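Local structure of secreted protein ESXB (4J10) at residues 83-86 with 87-91. The protein is a secreted WXG100-family protein whose biochemical role is not established, probably exported through an ESX-type (type VII) secretion system as its relatives are. Residues are numbered along the deposited sequence; the frame is centred on the assembly and turned at random.
Sequences ADKF and RNTDN
Thr89 folds its hydroxyl back onto the carbonyl of Lys85 in the last turns of helix 48-90, the second helix of the helical hairpin that defines the WXG100 fold. OG1 sits between the backbone N and the carbonyl carbon, chi1 53°, and from there donates to Lys85 O at 2.6 Å, approaching tilted from the carbonyl plane. The same oxygen also receives weak bonds from the amides of Asn88 and Thr89, and three donors therefore share one acceptor. Upstream the backbone is more regular: Arg87 N reaches Ala83 O at 3.0 Å and Asn88 N reaches Asp84 O at 2.9 Å.

On the flank of the helix, Arg87 and Asp84 meet through a bridging water. Arg87 starts with CG anti to the backbone N, chi1 -174°, then bends at chi2 and chi3, which swings the guanidinium back along the helix toward Asp84. The water accepts from Arg87 NE at 2.7 Å and donates to Asp84 OD1 at 2.7 Å. Each charge has its main partner outside this turn: Asp84 OD1 forms a salt bridge with Lys80, and Arg87 is paired with Glu15 of helix 11-41, though the position of NH2 is less certain. The two arms of the hairpin also meet where Ala83 packs on Leu14 of that helix and Phe86 on Pro11.

Near the C-terminus, the carboxyl group of Asp90 reaches back toward the Phe86 carbonyl. The acid probably holds a proton and donates it, since two oxygens come so close there, OD2 of Asp90 lying 2.8 Å from Phe86 O.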
ATOM      1  N   ALA A  83      -5.342  23.553  -0.095  1.00 17.96           N
ATOM      2  CA  ALA A  83      -6.320  23.931   0.927  1.00 16.74           C
ATOM      3  C   ALA A  83      -5.931  25.242   1.607  1.00 18.74           C
ATOM      4  O   ALA A  83      -6.758  26.144   1.762  1.00 19.06           O
ATOM      5  CB  ALA A  83      -6.463  22.820   1.956  1.00 18.24           C
ATOM      6  N   ASP A  84      -4.657  25.358   1.982  1.00 18.19           N
ATOM      7  CA  ASP A  84      -4.138  26.572   2.602  1.00 18.44           C
ATOM      8  C   ASP A  84      -4.273  27.787   1.685  1.00 21.84           C
ATOM      9  O   ASP A  84      -4.656  28.872   2.124  1.00 23.22           O
ATOM     10  CB  ASP A  84      -2.673  26.369   3.025  1.00 20.50           C
ATOM     11  CG  ASP A  84      -2.537  25.444   4.215  1.00 21.10           C
ATOM     12  OD1 ASP A  84      -3.544  25.260   4.933  1.00 22.22           O
ATOM     13  OD2 ASP A  84      -1.443  24.902   4.434  1.00 22.15           O
ATOM     14  N   LYS A  85      -3.957  27.602   0.408  1.00 20.35           N
ATOM     15  CA  LYS A  85      -4.056  28.689  -0.555  1.00 23.04           C
ATOM     16  C   LYS A  85      -5.504  29.158  -0.676  1.00 23.78           C
ATOM     17  O   LYS A  85      -5.777  30.356  -0.718  1.00 23.26           O
ATOM     18  CB  LYS A  85      -3.521  28.250  -1.915  1.00 26.15           C
ATOM     19  CG  LYS A  85      -3.576  29.329  -2.975  1.00 31.92           C
ATOM     20  CD  LYS A  85      -3.115  28.799  -4.324  1.00 43.46           C
ATOM     21  CE  LYS A  85      -4.239  28.054  -5.026  1.00 48.08           C
ATOM     22  NZ  LYS A  85      -3.733  26.934  -5.872  1.00 53.44           N
ATOM     23  N   PHE A  86      -6.431  28.206  -0.709  1.00 24.53           N
ATOM     24  CA  PHE A  86      -7.848  28.539  -0.764  1.00 28.82           C
ATOM     25  C   PHE A  86      -8.279  29.329   0.458  1.00 30.37           C
ATOM     26  O   PHE A  86      -8.994  30.321   0.340  1.00 33.38           O
ATOM     27  CB  PHE A  86      -8.690  27.269  -0.861  1.00 30.80           C
ATOM     28  CG  PHE A  86      -8.753  26.685  -2.239  1.00 31.24           C
ATOM     29  CD1 PHE A  86      -7.928  27.151  -3.251  1.00 39.81           C
ATOM     30  CD2 PHE A  86      -9.639  25.665  -2.522  1.00 38.17           C
ATOM     31  CE1 PHE A  86      -7.994  26.609  -4.525  1.00 42.25           C
ATOM     32  CE2 PHE A  86      -9.715  25.121  -3.793  1.00 44.43           C
ATOM     33  CZ  PHE A  86      -8.888  25.595  -4.794  1.00 45.67           C
ATOM     34  N   ARG A  87      -7.840  28.902   1.634  1.00 28.65           N
ATOM     35  CA  ARG A  87      -8.227  29.577   2.864  1.00 30.39           C
ATOM     36  C   ARG A  87      -7.661  30.985   2.971  1.00 29.70           C
ATOM     37  O   ARG A  87      -8.314  31.881   3.494  1.00 35.51           O
ATOM     38  CB  ARG A  87      -7.803  28.771   4.085  1.00 33.36           C
ATOM     39  CG  ARG A  87      -8.313  29.355   5.396  1.00 40.38           C
ATOM     40  CD  ARG A  87      -8.570  28.253   6.390  1.00 36.68           C
ATOM     41  NE  ARG A  87      -7.877  27.038   5.989  1.00 42.05           N
ATOM     42  CZ  ARG A  87      -8.382  25.816   6.118  1.00 46.97           C
ATOM     43  NH1 ARG A  87      -9.583  25.641   6.645  1.00 52.93           N
ATOM     44  NH2 ARG A  87      -7.676  24.773   5.719  1.00 48.72           N
ATOM     45  N   ASN A  88      -6.449  31.179   2.468  1.00 26.07           N
ATOM     46  CA  ASN A  88      -5.768  32.456   2.627  1.00 25.90           C
ATOM     47  C   ASN A  88      -6.136  33.478   1.571  1.00 35.95           C
ATOM     48  O   ASN A  88      -5.875  34.668   1.736  1.00 44.85           O
ATOM     49  CB  ASN A  88      -4.257  32.236   2.642  1.00 26.48           C
ATOM     50  CG  ASN A  88      -3.777  31.609   3.933  1.00 26.69           C
ATOM     51  OD1 ASN A  88      -4.162  32.037   5.023  1.00 35.88           O
ATOM     52  ND2 ASN A  88      -2.924  30.592   3.823  1.00 25.04           N
ATOM     53  N   THR A  89      -6.772  33.023   0.499  1.00 30.65           N
ATOM     54  CA  THR A  89      -7.186  33.928  -0.567  1.00 33.31           C
ATOM     55  C   THR A  89      -8.686  34.233  -0.523  1.00 40.29           C
ATOM     56  O   THR A  89      -9.172  35.118  -1.231  1.00 48.22           O
ATOM     57  CB  THR A  89      -6.766  33.399  -1.950  1.00 48.38           C
ATOM     58  OG1 THR A  89      -7.243  32.060  -2.118  1.00 50.60           O
ATOM     59  CG2 THR A  89      -5.252  33.400  -2.070  1.00 41.43           C
ATOM     60  N   ASP A  90      -9.407  33.492   0.316  1.00 42.03           N
ATOM     61  CA  ASP A  90     -10.809  33.769   0.601  1.00 51.11           C
ATOM     62  C   ASP A  90     -10.924  34.558   1.901  1.00 57.46           C
ATOM     63  O   ASP A  90     -11.744  35.472   2.018  1.00 58.06           O
ATOM     64  CB  ASP A  90     -11.605  32.468   0.728  1.00 53.60           C
ATOM     65  CG  ASP A  90     -11.970  31.871  -0.617  1.00 61.40           C
ATOM     66  OD1 ASP A  90     -12.869  32.424  -1.290  1.00 67.22           O
ATOM     67  OD2 ASP A  90     -11.373  30.839  -0.995  1.00 61.09           O
ATOM     68  N   ASN A  91     -10.086  34.198   2.866  1.00 63.83           N
ATOM     69  CA  ASN A  91     -10.143  34.766   4.206  1.00 68.21           C
ATOM     70  C   ASN A  91      -8.833  34.567   4.959  1.00 66.80           C
ATOM     71  O   ASN A  91      -8.146  35.529   5.296  1.00 71.99           O
ATOM     72  CB  ASN A  91     -11.298  34.144   4.995  1.00 71.81           C
ATOM     73  CG  ASN A  91     -12.590  34.927   4.858  1.00 78.09           C
ATOM     74  OD1 ASN A  91     -13.469  34.576   4.069  1.00 84.07           O
ATOM     75  ND2 ASN A  91     -12.707  36.002   5.628  1.00 81.54           N
TER
HETATM   76  O   HOH W   1      -5.226  27.082   6.035  1.00 36.33           O